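Local coordinates for protein TadZ (Pseudomonas aeruginosa, PDB 4LDA) that probably binds and hydrolyses ATP as a full-length pilus assembly protein, of which this is the CheY-like N-terminal domain, at residues 13-18 with 53-58. Numbering follows the deposited sequence.
With SO4 (sulfate ion), chain I.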
loop_
_atom_site.group_PDB
_atom_site.type_symbol
_atom_site.label_atom_id
_atom_site.label_comp_id
_atom_site.label_asym_id
_atom_site.label_seq_id
_atom_site.Cartn_x
_atom_site.Cartn_y
_atom_site.Cartn_z
ATOM N N PRO A 13 -7.673 -2.168 12.840
ATOM C CA PRO A 13 -6.775 -3.341 12.999
ATOM C C PRO A 13 -7.113 -4.569 12.141
ATOM O O PRO A 13 -6.200 -5.344 11.823
ATOM C CB PRO A 13 -6.939 -3.718 14.479
ATOM C CG PRO A 13 -7.398 -2.487 15.133
ATOM C CD PRO A 13 -8.242 -1.764 14.144
ATOM N N GLY A 14 -8.398 -4.750 11.806
ATOM C CA GLY A 14 -8.852 -5.861 10.978
ATOM C C GLY A 14 -8.168 -5.888 9.626
ATOM O O GLY A 14 -7.915 -6.962 9.078
ATOM N N GLU A 15 -7.847 -4.706 9.088
ATOM C CA GLU A 15 -7.143 -4.554 7.812
ATOM C C GLU A 15 -5.706 -5.034 7.928
ATOM O O GLU A 15 -5.235 -5.728 7.042
ATOM C CB GLU A 15 -7.158 -3.101 7.331
ATOM C CG GLU A 15 -8.504 -2.576 6.884
ATOM C CD GLU A 15 -8.494 -1.099 6.530
ATOM O OE1 GLU A 15 -7.708 -0.344 7.144
ATOM O OE2 GLU A 15 -9.292 -0.691 5.658
ATOM N N LEU A 16 -5.005 -4.655 9.010
ATOM C CA LEU A 16 -3.621 -5.039 9.239
ATOM C C LEU A 16 -3.499 -6.563 9.375
ATOM O O LEU A 16 -2.586 -7.142 8.780
ATOM C CB LEU A 16 -3.058 -4.339 10.470
ATOM C CG LEU A 16 -1.557 -4.541 10.699
ATOM C CD1 LEU A 16 -0.718 -3.877 9.591
ATOM C CD2 LEU A 16 -1.155 -4.081 12.077
ATOM N N ASP A 17 -4.423 -7.206 10.114
ATOM C CA ASP A 17 -4.448 -8.656 10.287
ATOM C C ASP A 17 -4.657 -9.356 8.949
ATOM O O ASP A 17 -3.950 -10.314 8.664
ATOM C CB ASP A 17 -5.537 -9.080 11.285
ATOM C CG ASP A 17 -5.254 -8.685 12.719
ATOM O OD1 ASP A 17 -4.061 -8.617 13.094
ATOM O OD2 ASP A 17 -6.225 -8.501 13.490
ATOM N N TRP A 18 -5.604 -8.854 8.123
ATOM C CA TRP A 18 -5.937 -9.362 6.791
ATOM C C TRP A 18 -4.708 -9.295 5.864
ATOM O O TRP A 18 -4.391 -10.276 5.185
ATOM C CB TRP A 18 -7.120 -8.572 6.205
ATOM C CG TRP A 18 -7.358 -8.750 4.721
ATOM C CD1 TRP A 18 -7.846 -9.856 4.087
ATOM C CD2 TRP A 18 -7.240 -7.731 3.714
ATOM N NE1 TRP A 18 -7.978 -9.606 2.745
ATOM C CE2 TRP A 18 -7.613 -8.309 2.488
ATOM C CE3 TRP A 18 -6.792 -6.400 3.723
ATOM C CZ2 TRP A 18 -7.602 -7.584 1.281
ATOM C CZ3 TRP A 18 -6.756 -5.693 2.526
ATOM C CH2 TRP A 18 -7.181 -6.273 1.328
ATOM N N PHE A 53 0.776 -0.138 1.483
ATOM C CA PHE A 53 -0.676 -0.250 1.501
ATOM C C PHE A 53 -1.249 0.958 2.246
ATOM O O PHE A 53 -0.761 1.300 3.314
ATOM C CB PHE A 53 -1.118 -1.573 2.134
ATOM C CG PHE A 53 -0.695 -2.780 1.341
ATOM C CD1 PHE A 53 -1.468 -3.238 0.281
ATOM C CD2 PHE A 53 0.462 -3.478 1.673
ATOM C CE1 PHE A 53 -1.082 -4.359 -0.446
ATOM C CE2 PHE A 53 0.857 -4.595 0.937
ATOM C CZ PHE A 53 0.077 -5.036 -0.103
ATOM N N ILE A 54 -2.241 1.632 1.662
ATOM C CA ILE A 54 -2.867 2.786 2.308
ATOM C C ILE A 54 -4.395 2.619 2.223
ATOM O O ILE A 54 -4.949 2.409 1.153
ATOM C CB ILE A 54 -2.381 4.153 1.756
ATOM C CG1 ILE A 54 -2.896 5.337 2.655
ATOM C CG2 ILE A 54 -2.671 4.318 0.240
ATOM C CD1 ILE A 54 -2.333 6.700 2.337
ATOM N N SER A 55 -5.045 2.643 3.384
ATOM C CA SER A 55 -6.487 2.505 3.502
ATOM C C SER A 55 -7.130 3.885 3.275
ATOM O O SER A 55 -6.794 4.861 3.960
ATOM C CB SER A 55 -6.856 1.898 4.851
ATOM O OG SER A 55 -8.239 1.600 4.874
ATOM N N LEU A 56 -8.010 3.953 2.273
ATOM C CA LEU A 56 -8.718 5.156 1.850
ATOM C C LEU A 56 -10.239 5.040 2.001
ATOM O O LEU A 56 -10.847 4.014 1.673
ATOM C CB LEU A 56 -8.398 5.479 0.381
ATOM C CG LEU A 56 -6.955 5.816 0.031
ATOM C CD1 LEU A 56 -6.815 6.057 -1.452
ATOM C CD2 LEU A 56 -6.479 7.038 0.780
ATOM N N GLY A 57 -10.834 6.139 2.432
ATOM C CA GLY A 57 -12.273 6.310 2.596
ATOM C C GLY A 57 -12.637 7.754 2.326
ATOM O O GLY A 57 -11.736 8.578 2.154
ATOM N N LYS A 58 -13.949 8.090 2.304
ATOM C CA LYS A 58 -14.397 9.459 2.016
ATOM C C LYS A 58 -13.926 10.455 3.079
ATOM O O LYS A 58 -13.585 11.587 2.716
ATOM C CB LYS A 58 -15.927 9.560 1.842
ATOM C CG LYS A 58 -16.371 9.005 0.469
ATOM C CD LYS A 58 -17.695 9.568 -0.107
ATOM C CE LYS A 58 -17.584 10.196 -1.508
ATOM N NZ LYS A 58 -17.106 9.254 -2.570
HETATM S S SO4 I . -15.641 6.256 4.863
HETATM O O1 SO4 I . -16.154 4.985 5.388
HETATM O O2 SO4 I . -16.522 7.352 5.247
HETATM O O3 SO4 I . -14.282 6.514 5.382
HETATM O O4 SO4 I . -15.615 6.157 3.396
#
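E15, in the first turn of helix 13-22, reaches S55 of strand 51-55, and this single pair carries the contact. Following the strand from its middle, F53 points its CB to the helix side of the sheet, and its ring packs beside F6, V81 and I83. I54 turns to the other face, against V68 of helix 61-74.

S55 brings the chain back to the helix side. With OG anti to the backbone N (chi1 -172°), the hydroxyl faces the carboxylate and donates a hydrogen bond to E15: S55 OG lies 2.6 Å from E15 OE2. It meets that oxygen on the syn side, 21° out of the carboxylate plane, and is still 3.0 Å from the other oxygen, E15 OE1, so the hydroxyl sits before the mouth of the carboxylate. S55 CB also comes within 3.3 Å of E15 OE1. E15 spans the gap on an extended chain (chi2 175°), long enough to bridge backbones whose CA atoms, E15 CA and S55 CA, are 8.3 Å apart. Both residues are buried; Q11 N donates to E15 OE1, which leaves each carboxylate oxygen with a hydrogen bond and should limit rotation of the group.

At L56 the CA-CB bond points away from the helix. At G57 the chain runs past a sulfate, probably from the crystallisation liquor, whose O4 accepts a hydrogen bond from K58 N at 2.8 Å.

This is the C-terminal edge of the parallel sheet of a CheY-like receiver fold, strand order 2-1-3-4-5. In classical receivers the end of the third strand carries the phosphoacceptor aspartate; here that region presents S55, tied to the first helix.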